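Local coordinates for protein LRIM1 (Anopheles gambiae, PDB 3O53), which forms with the leucine-rich repeat protein APL1C a heterodimeric complex that regulates complement-like immunity in the mosquito, at residues R143-L149 with S167-H173; F161-A165 with Q187-A191; Q93-P99 with I111-S117. All blocks are in the same frame, centred on the assembly; numbering follows the deposited sequence.

Interaction 1: residues R143-L149 with S167-H173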
loop_
_atom_site.group_PDB
_atom_site.type_symbol
_atom_site.label_atom_id
_atom_site.label_comp_id
_atom_site.label_asym_id
_atom_site.label_seq_id
_atom_site.Cartn_x
_atom_site.Cartn_y
_atom_site.Cartn_z
ATOM N N ARG A 143 -3.553 10.665 3.818
ATOM C CA ARG A 143 -4.663 9.742 3.600
ATOM C C ARG A 143 -5.835 10.394 2.860
ATOM O O ARG A 143 -6.910 9.804 2.758
ATOM C CB ARG A 143 -5.116 9.123 4.944
ATOM C CG ARG A 143 -4.101 8.107 5.473
ATOM C CD ARG A 143 -4.497 7.487 6.806
ATOM N NE ARG A 143 -4.089 8.320 7.936
ATOM C CZ ARG A 143 -4.920 8.829 8.845
ATOM N NH1 ARG A 143 -6.227 8.601 8.774
ATOM N NH2 ARG A 143 -4.444 9.569 9.836
ATOM N N SER A 144 -5.614 11.596 2.326
ATOM C CA SER A 144 -6.647 12.315 1.574
ATOM C C SER A 144 -6.387 12.294 0.074
ATOM O O SER A 144 -5.293 12.634 -0.381
ATOM C CB SER A 144 -6.738 13.781 2.019
ATOM O OG SER A 144 -6.897 13.894 3.422
ATOM N N ARG A 145 -7.418 11.927 -0.688
ATOM C CA ARG A 145 -7.379 11.988 -2.146
ATOM C C ARG A 145 -6.260 11.119 -2.708
ATOM O O ARG A 145 -5.693 11.398 -3.766
ATOM C CB ARG A 145 -7.252 13.444 -2.620
ATOM C CG ARG A 145 -8.419 14.318 -2.159
ATOM C CD ARG A 145 -8.454 15.670 -2.858
ATOM N NE ARG A 145 -8.379 15.530 -4.310
ATOM C CZ ARG A 145 -9.383 15.122 -5.081
ATOM N NH1 ARG A 145 -10.555 14.803 -4.547
ATOM N NH2 ARG A 145 -9.213 15.025 -6.392
ATOM N N VAL A 146 -5.963 10.046 -1.989
ATOM C CA VAL A 146 -5.039 9.041 -2.471
ATOM C C VAL A 146 -5.680 8.220 -3.596
ATOM O O VAL A 146 -6.831 7.803 -3.516
ATOM C CB VAL A 146 -4.617 8.098 -1.333
ATOM C CG1 VAL A 146 -3.612 7.086 -1.843
ATOM C CG2 VAL A 146 -4.031 8.903 -0.178
ATOM N N GLN A 147 -4.914 7.991 -4.647
ATOM C CA GLN A 147 -5.392 7.225 -5.780
ATOM C C GLN A 147 -4.765 5.832 -5.745
ATOM O O GLN A 147 -5.435 4.833 -5.938
ATOM C CB GLN A 147 -5.023 7.949 -7.077
ATOM C CG GLN A 147 -5.482 7.235 -8.340
ATOM C CD GLN A 147 -5.440 8.133 -9.567
ATOM O OE1 GLN A 147 -4.455 8.816 -9.815
ATOM N NE2 GLN A 147 -6.515 8.129 -10.337
ATOM N N TYR A 148 -3.465 5.784 -5.490
ATOM C CA TYR A 148 -2.734 4.532 -5.448
ATOM C C TYR A 148 -1.969 4.478 -4.124
ATOM O O TYR A 148 -1.241 5.402 -3.793
ATOM C CB TYR A 148 -1.769 4.475 -6.632
ATOM C CG TYR A 148 -0.946 3.219 -6.707
ATOM C CD1 TYR A 148 -1.291 2.185 -7.571
ATOM C CD2 TYR A 148 0.187 3.068 -5.923
ATOM C CE1 TYR A 148 -0.530 1.032 -7.643
ATOM C CE2 TYR A 148 0.952 1.924 -5.987
ATOM C CZ TYR A 148 0.592 0.912 -6.844
ATOM O OH TYR A 148 1.364 -0.222 -6.890
ATOM N N LEU A 149 -2.143 3.403 -3.365
ATOM C CA LEU A 149 -1.472 3.277 -2.075
ATOM C C LEU A 149 -0.861 1.901 -1.940
ATOM O O LEU A 149 -1.571 0.901 -1.827
ATOM C CB LEU A 149 -2.442 3.521 -0.917
ATOM C CG LEU A 149 -1.830 3.443 0.493
ATOM C CD1 LEU A 149 -0.596 4.342 0.635
ATOM C CD2 LEU A 149 -2.856 3.819 1.541
ATOM N N SER A 167 -10.255 9.427 1.144
ATOM C CA SER A 167 -9.934 8.957 -0.197
ATOM C C SER A 167 -11.061 8.105 -0.761
ATOM O O SER A 167 -10.861 7.361 -1.710
ATOM C CB SER A 167 -8.635 8.141 -0.191
ATOM O OG SER A 167 -7.543 8.948 0.209
ATOM N N SER A 168 -12.248 8.210 -0.175
ATOM C CA SER A 168 -13.355 7.347 -0.570
ATOM C C SER A 168 -13.647 7.470 -2.068
ATOM O O SER A 168 -14.035 6.502 -2.708
ATOM C CB SER A 168 -14.613 7.687 0.234
ATOM O OG SER A 168 -14.969 9.043 0.057
ATOM N N ASP A 169 -13.438 8.656 -2.626
ATOM C CA ASP A 169 -13.829 8.927 -4.005
ATOM C C ASP A 169 -12.673 8.835 -4.994
ATOM O O ASP A 169 -12.889 8.896 -6.206
ATOM C CB ASP A 169 -14.469 10.313 -4.102
ATOM C CG ASP A 169 -15.772 10.405 -3.334
ATOM O OD1 ASP A 169 -16.384 9.346 -3.076
ATOM O OD2 ASP A 169 -16.183 11.533 -2.991
ATOM N N THR A 170 -11.455 8.674 -4.485
ATOM C CA THR A 170 -10.265 8.689 -5.330
ATOM C C THR A 170 -9.495 7.369 -5.362
ATOM O O THR A 170 -8.790 7.080 -6.330
ATOM C CB THR A 170 -9.281 9.779 -4.861
ATOM O OG1 THR A 170 -8.927 9.543 -3.493
ATOM C CG2 THR A 170 -9.910 11.161 -4.992
ATOM N N LEU A 171 -9.603 6.572 -4.305
ATOM C CA LEU A 171 -8.734 5.408 -4.162
ATOM C C LEU A 171 -9.075 4.356 -5.215
ATOM O O LEU A 171 -10.217 3.930 -5.336
ATOM C CB LEU A 171 -8.844 4.812 -2.753
ATOM C CG LEU A 171 -7.762 3.792 -2.373
ATOM C CD1 LEU A 171 -6.383 4.438 -2.361
ATOM C CD2 LEU A 171 -8.049 3.139 -1.023
ATOM N N GLU A 172 -8.063 3.948 -5.971
ATOM C CA GLU A 172 -8.223 2.951 -7.024
ATOM C C GLU A 172 -7.483 1.658 -6.705
ATOM O O GLU A 172 -7.940 0.583 -7.050
ATOM C CB GLU A 172 -7.731 3.521 -8.357
ATOM C CG GLU A 172 -8.572 4.705 -8.828
ATOM C CD GLU A 172 -8.116 5.288 -10.154
ATOM O OE1 GLU A 172 -7.087 4.834 -10.697
ATOM O OE2 GLU A 172 -8.798 6.210 -10.648
ATOM N N HIS A 173 -6.337 1.764 -6.044
ATOM C CA HIS A 173 -5.540 0.587 -5.732
ATOM C C HIS A 173 -5.036 0.655 -4.295
ATOM O O HIS A 173 -4.422 1.642 -3.889
ATOM C CB HIS A 173 -4.345 0.476 -6.685
ATOM C CG HIS A 173 -4.727 0.410 -8.135
ATOM N ND1 HIS A 173 -5.181 -0.745 -8.735
ATOM C CD2 HIS A 173 -4.714 1.355 -9.104
ATOM C CE1 HIS A 173 -5.433 -0.509 -10.011
ATOM N NE2 HIS A 173 -5.158 0.758 -10.260
#

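Interaction 2: residues F161-A165 with Q187-A191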
loop_
_atom_site.group_PDB
_atom_site.type_symbol
_atom_site.label_atom_id
_atom_site.label_comp_id
_atom_site.label_asym_id
_atom_site.label_seq_id
_atom_site.Cartn_x
_atom_site.Cartn_y
_atom_site.Cartn_z
ATOM N N PHE A 161 -10.950 0.840 7.581
ATOM C CA PHE A 161 -11.174 1.521 6.315
ATOM C C PHE A 161 -11.566 2.974 6.503
ATOM O O PHE A 161 -11.248 3.808 5.673
ATOM C CB PHE A 161 -12.254 0.805 5.493
ATOM C CG PHE A 161 -11.781 -0.473 4.846
ATOM C CD1 PHE A 161 -10.566 -0.517 4.169
ATOM C CD2 PHE A 161 -12.557 -1.625 4.909
ATOM C CE1 PHE A 161 -10.124 -1.695 3.568
ATOM C CE2 PHE A 161 -12.128 -2.807 4.310
ATOM C CZ PHE A 161 -10.909 -2.845 3.636
ATOM N N ALA A 162 -12.268 3.270 7.589
ATOM C CA ALA A 162 -12.655 4.638 7.896
ATOM C C ALA A 162 -11.455 5.585 7.889
ATOM O O ALA A 162 -11.592 6.775 7.591
ATOM C CB ALA A 162 -13.364 4.690 9.249
ATOM N N GLU A 163 -10.277 5.076 8.226
ATOM C CA GLU A 163 -9.083 5.929 8.259
ATOM C C GLU A 163 -8.654 6.385 6.860
ATOM O O GLU A 163 -7.827 7.282 6.718
ATOM C CB GLU A 163 -7.937 5.232 9.003
ATOM C CG GLU A 163 -8.178 5.218 10.522
ATOM C CD GLU A 163 -7.184 4.370 11.298
ATOM O OE1 GLU A 163 -6.153 3.955 10.725
ATOM O OE2 GLU A 163 -7.435 4.128 12.502
ATOM N N LEU A 164 -9.247 5.778 5.837
ATOM C CA LEU A 164 -8.990 6.145 4.448
ATOM C C LEU A 164 -10.210 6.843 3.830
ATOM O O LEU A 164 -10.288 7.009 2.613
ATOM C CB LEU A 164 -8.646 4.895 3.627
ATOM C CG LEU A 164 -7.303 4.228 3.948
ATOM C CD1 LEU A 164 -7.061 2.994 3.062
ATOM C CD2 LEU A 164 -6.169 5.238 3.787
ATOM N N ALA A 165 -11.152 7.256 4.674
ATOM C CA ALA A 165 -12.401 7.859 4.199
ATOM C C ALA A 165 -12.180 9.120 3.358
ATOM O O ALA A 165 -12.973 9.422 2.473
ATOM C CB ALA A 165 -13.314 8.169 5.367
ATOM N N GLN A 187 -16.751 0.648 7.355
ATOM C CA GLN A 187 -17.607 0.628 6.180
ATOM C C GLN A 187 -17.376 1.905 5.400
ATOM O O GLN A 187 -17.764 2.977 5.837
ATOM C CB GLN A 187 -19.082 0.545 6.577
ATOM C CG GLN A 187 -19.416 -0.603 7.501
ATOM C CD GLN A 187 -19.260 -1.951 6.831
ATOM O OE1 GLN A 187 -19.183 -2.043 5.606
ATOM N NE2 GLN A 187 -19.218 -3.006 7.634
ATOM N N VAL A 188 -16.724 1.795 4.254
ATOM C CA VAL A 188 -16.547 2.946 3.390
ATOM C C VAL A 188 -16.928 2.555 1.972
ATOM O O VAL A 188 -16.594 1.469 1.503
ATOM C CB VAL A 188 -15.094 3.458 3.429
ATOM C CG1 VAL A 188 -14.919 4.657 2.506
ATOM C CG2 VAL A 188 -14.710 3.814 4.862
ATOM N N VAL A 189 -17.650 3.432 1.294
ATOM C CA VAL A 189 -17.933 3.224 -0.109
ATOM C C VAL A 189 -16.776 3.789 -0.927
ATOM O O VAL A 189 -16.685 4.998 -1.140
ATOM C CB VAL A 189 -19.265 3.873 -0.524
ATOM C CG1 VAL A 189 -19.527 3.647 -2.012
ATOM C CG2 VAL A 189 -20.413 3.308 0.317
ATOM N N PHE A 190 -15.879 2.907 -1.357
ATOM C CA PHE A 190 -14.772 3.291 -2.229
ATOM C C PHE A 190 -15.257 3.231 -3.671
ATOM O O PHE A 190 -15.133 2.204 -4.342
ATOM C CB PHE A 190 -13.566 2.365 -2.022
ATOM C CG PHE A 190 -12.903 2.525 -0.678
ATOM C CD1 PHE A 190 -12.141 3.651 -0.393
ATOM C CD2 PHE A 190 -13.047 1.557 0.301
ATOM C CE1 PHE A 190 -11.531 3.806 0.853
ATOM C CE2 PHE A 190 -12.441 1.707 1.540
ATOM C CZ PHE A 190 -11.682 2.835 1.812
ATOM N N ALA A 191 -15.816 4.341 -4.138
ATOM C CA ALA A 191 -16.495 4.377 -5.428
ATOM C C ALA A 191 -15.597 3.938 -6.585
ATOM O O ALA A 191 -16.075 3.379 -7.569
ATOM C CB ALA A 191 -17.037 5.773 -5.685
#

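Interaction 3: residues Q93-P99 with I111-S117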
loop_
_atom_site.group_PDB
_atom_site.type_symbol
_atom_site.label_atom_id
_atom_site.label_comp_id
_atom_site.label_asym_id
_atom_site.label_seq_id
_atom_site.Cartn_x
_atom_site.Cartn_y
_atom_site.Cartn_z
ATOM N N GLN A 93 13.547 7.477 8.247
ATOM C CA GLN A 93 12.612 7.019 9.267
ATOM C C GLN A 93 11.351 7.874 9.308
ATOM O O GLN A 93 10.258 7.354 9.502
ATOM C CB GLN A 93 13.290 7.020 10.644
ATOM C CG GLN A 93 14.512 6.117 10.707
ATOM C CD GLN A 93 15.135 6.067 12.089
ATOM O OE1 GLN A 93 15.251 7.085 12.762
ATOM N NE2 GLN A 93 15.544 4.877 12.514
ATOM N N GLU A 94 11.489 9.186 9.133
ATOM C CA GLU A 94 10.317 10.054 9.135
ATOM C C GLU A 94 10.364 10.999 7.948
ATOM O O GLU A 94 11.372 11.638 7.686
ATOM C CB GLU A 94 10.220 10.842 10.449
ATOM C CG GLU A 94 10.262 9.960 11.686
ATOM C CD GLU A 94 9.985 10.741 12.959
ATOM O OE1 GLU A 94 9.147 11.667 12.917
ATOM O OE2 GLU A 94 10.606 10.430 13.997
ATOM N N LEU A 95 9.251 11.101 7.245
ATOM C CA LEU A 95 9.212 11.805 5.976
ATOM C C LEU A 95 8.098 12.838 6.007
ATOM O O LEU A 95 6.983 12.534 6.415
ATOM C CB LEU A 95 8.971 10.781 4.850
ATOM C CG LEU A 95 8.640 11.256 3.437
ATOM C CD1 LEU A 95 9.774 12.114 2.910
ATOM C CD2 LEU A 95 8.376 10.036 2.524
ATOM N N LEU A 96 8.402 14.062 5.580
ATOM C CA LEU A 96 7.392 15.106 5.465
ATOM C C LEU A 96 7.486 15.776 4.101
ATOM O O LEU A 96 8.562 16.182 3.677
ATOM C CB LEU A 96 7.590 16.173 6.549
ATOM C CG LEU A 96 7.635 15.676 7.993
ATOM C CD1 LEU A 96 9.009 15.146 8.317
ATOM C CD2 LEU A 96 7.251 16.793 8.966
ATOM N N VAL A 97 6.357 15.921 3.422
ATOM C CA VAL A 97 6.366 16.533 2.106
ATOM C C VAL A 97 5.255 17.572 1.971
ATOM O O VAL A 97 4.374 17.669 2.829
ATOM C CB VAL A 97 6.294 15.454 1.001
ATOM C CG1 VAL A 97 7.424 14.455 1.204
ATOM C CG2 VAL A 97 4.952 14.745 1.020
ATOM N N GLY A 98 5.318 18.351 0.894
ATOM C CA GLY A 98 4.518 19.554 0.744
ATOM C C GLY A 98 3.195 19.383 0.026
ATOM O O GLY A 98 2.776 18.260 -0.268
ATOM N N PRO A 99 2.535 20.512 -0.283
ATOM C CA PRO A 99 1.159 20.577 -0.790
ATOM C C PRO A 99 1.007 20.251 -2.278
ATOM O O PRO A 99 -0.122 20.066 -2.728
ATOM C CB PRO A 99 0.761 22.043 -0.551
ATOM C CG PRO A 99 1.946 22.703 0.117
ATOM C CD PRO A 99 3.127 21.852 -0.168
ATOM N N ILE A 111 10.873 3.777 7.046
ATOM C CA ILE A 111 9.849 4.769 7.363
ATOM C C ILE A 111 8.794 4.269 8.343
ATOM O O ILE A 111 8.196 3.216 8.146
ATOM C CB ILE A 111 9.158 5.291 6.086
ATOM C CG1 ILE A 111 10.104 6.219 5.316
ATOM C CG2 ILE A 111 7.855 6.017 6.435
ATOM C CD1 ILE A 111 9.660 6.498 3.884
ATOM N N SER A 112 8.587 5.033 9.414
ATOM C CA SER A 112 7.516 4.764 10.353
ATOM C C SER A 112 6.540 5.940 10.450
ATOM O O SER A 112 5.511 5.821 11.107
ATOM C CB SER A 112 8.069 4.415 11.753
ATOM O OG SER A 112 8.828 5.492 12.283
ATOM N N ARG A 113 6.847 7.064 9.792
ATOM C CA ARG A 113 5.952 8.227 9.800
ATOM C C ARG A 113 6.009 8.958 8.452
ATOM O O ARG A 113 7.088 9.247 7.939
ATOM C CB ARG A 113 6.317 9.239 10.919
ATOM C CG ARG A 113 6.469 8.661 12.327
ATOM C CD ARG A 113 5.138 8.464 13.064
ATOM N NE ARG A 113 5.027 7.084 13.534
ATOM C CZ ARG A 113 5.144 6.670 14.790
ATOM N NH1 ARG A 113 5.348 7.512 15.794
ATOM N NH2 ARG A 113 5.026 5.378 15.041
ATOM N N VAL A 114 4.843 9.258 7.888
ATOM C CA VAL A 114 4.765 10.098 6.698
ATOM C C VAL A 114 3.741 11.197 6.945
ATOM O O VAL A 114 2.688 10.954 7.532
ATOM C CB VAL A 114 4.348 9.293 5.448
ATOM C CG1 VAL A 114 4.492 10.146 4.187
ATOM C CG2 VAL A 114 5.186 8.022 5.317
ATOM N N SER A 115 4.055 12.405 6.493
ATOM C CA SER A 115 3.157 13.543 6.652
ATOM C C SER A 115 3.102 14.287 5.331
ATOM O O SER A 115 4.137 14.500 4.708
ATOM C CB SER A 115 3.673 14.483 7.751
ATOM O OG SER A 115 4.011 13.765 8.933
ATOM N N CYS A 116 1.905 14.679 4.901
ATOM C CA CYS A 116 1.739 15.406 3.645
ATOM C C CYS A 116 0.879 16.650 3.887
ATOM O O CYS A 116 -0.244 16.536 4.365
ATOM C CB CYS A 116 1.071 14.502 2.597
ATOM S SG CYS A 116 1.794 12.846 2.443
ATOM N N SER A 117 1.410 17.830 3.574
ATOM C CA SER A 117 0.660 19.081 3.719
ATOM C C SER A 117 -0.641 19.034 2.933
ATOM O O SER A 117 -0.704 18.438 1.860
ATOM C CB SER A 117 1.488 20.262 3.213
ATOM O OG SER A 117 2.730 20.336 3.880
HETATM O O HOH W 1 9.444 7.510 13.992
HETATM O O HOH W 2 6.194 12.419 9.045
HETATM O O HOH W 3 0.439 16.755 0.393
#

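Interaction 1: residues R143-L149 with S167-H173
Ser-167 and Thr-170 hold the chain at 143-146 through their hydroxyls. Ser-167 OG donates to Arg-143 O at 2.8 Å, reaching that carbonyl from above its plane, and accepts from Val-146 N at 2.9 Å, so one small hydroxyl serves two backbone groups in a buried spot. Thr-170 OG1 gives its proton to Val-146 O at 2.7 Å; with chi1 at 58° the oxygen sits between the backbone N and carbonyl carbon, and CG2 is turned over one face of the Arg-145 guanidinium. Gln-147 and Glu-172 run alongside each other, and Gln-147 NE2 donates a hydrogen bond to Glu-172 OE2 (3.0 Å), from above the carboxylate plane.

Between the main chains, Gln-147 O accepts from both Glu-172 N and His-173 N, and Leu-149 N then bonds His-173 O. This is the start of the parallel pairing between successive turns of a leucine-rich repeat solenoid, with Tyr-148 beside His-173.

The rings of Tyr-148 and His-173 meet obliquely, planes at 54°, and Tyr-148 CD1 comes closest to His-173 CB, at 3.6 Å. His-173 ND1 bonds Thr-195 OG1 on the next turn.

Apolar packing falls to Val-146 and Leu-171, which point the same way, Val-146 CG1 lying 3.9 Å from Leu-171 CD1; both are buried, and their branched aliphatic chains fit the solenoid interior.

Interaction 2: residues F161-A165 with Q187-A191
Phe-190 presents its ring edge to the face of Phe-161 in an offset edge-to-face pair, with centroids 5.8 Å apart and planes at 78°. The nearest atoms are Phe-190 CE2 and Phe-161 CD1, at 3.9 Å. Along the same rim, Phe-190 CZ lies 4.1 Å from Leu-164 CB, and CE1 comes up to Leu-164 O, which sits near the plane of the ring at its edge. Val-188 completes this first shell: its CG2 rests against the backbone carbonyl of Phe-161, 3.6 Å from Phe-161 O. The branched side chain suits the spot because its other methyl, CG1, covers the centre of one face of the Phe-190 ring from within its own segment.

Further out, the backbone sets these groups in place. Residues 161-165 form a 3-10 turn in which Leu-164 N bonds Phe-161 O, and this brings Phe-161 and Leu-164 round to the same side, both directed at 187-191. Phe-190 is the centre of an inverse gamma turn, and its chi1 of -68° swings the ring back toward the 3-10 turn. Val-188 N is tied to Ser-212 OG of the following turn of the leucine-rich repeat solenoid, while Glu-163 O takes a bond from Arg-143 NH1 of the preceding one.

No hydrogen bond joins the two segments, so their cohesion rests on the burial of apolar surface and on dispersion, probably with a small electrostatic part from the edge-to-face rings.

Interaction 3: residues Q93-P99 with I111-S117
Gln-93 O opens the pairing by accepting from Ser-112 N at 2.9 Å, with a weak second bond from Arg-113 N. From here 94-97 and 113-116 run as parallel strands, their axes 4.7 Å apart and 7° off parallel; with 73-76 they make a short parallel sheet on successive turns of the leucine-rich repeat solenoid, apart from the longer ladder that contains 103-105.

Glu-94 lies beside Arg-113 on the face that also bears Leu-96 and Ser-115. Their aliphatic CG atoms pack, but the charged ends do not meet: water 1 links Glu-94 OE2, weakly, to Ser-112 OG, and Arg-113, bent along its chain, turns NE back to Ser-112 O. Leu-95 points to the buried face, where a branched apolar chain suits the interior between the sheets. With CG trans to its backbone N (chi1 169°), it brings CD2 to 4.0 Å from Ile-111 CD1, and it also touches Leu-104 of the neighbouring ladder. Its N donates to Arg-113 O, and its O accepts from Ser-115 N and from water 2, which also contacts Ser-115 OG.

Leu-96 returns to the face of Glu-94 and Arg-113, with CG beside Ser-115 CB, 4.1 Å away. Val-97 N then bonds Ser-115 O. Inside, Val-97 CG2 packs 4.0 Å from Cys-116 SG, the sulfur joined by disulfide to Cys-142; both compact side chains fit this buried row. Ser-117 grips Val-97 O twice: through its N at 3.1 Å and, weakly, through OG at 3.3 Å.

Gly-98 follows where the strand ends, its CA near Ser-117 OG; glycine suits the place because a CB here would collide with Pro-99 CD. The ring of Pro-99 packs on the second segment, its CG 4.0 Å from Ser-117 CB.

In the fold
Following the chain from its N terminus, interaction 3 comes first: 93-99 meets 111-117 after an intervening strand, 103-105, closing one turn of the solenoid. Interactions 1 and 2 come later in series with it. Interaction 1 opens at 143-149, interaction 2 opens at 161-165 before interaction 1 closes at 167-173, and interaction 2 closes at 187-191, so these two loops cross. Their centres lie about 9 Å apart, and they touch directly, with a probable hydrogen bond from Ala-191 N to Ser-168 O. Both join the turn that begins at strand 146-150 to the next, beginning at 173-175. Interaction 3, centred about 17 Å from interaction 1, touches neither; it joins strands of the separate three-stranded sheet.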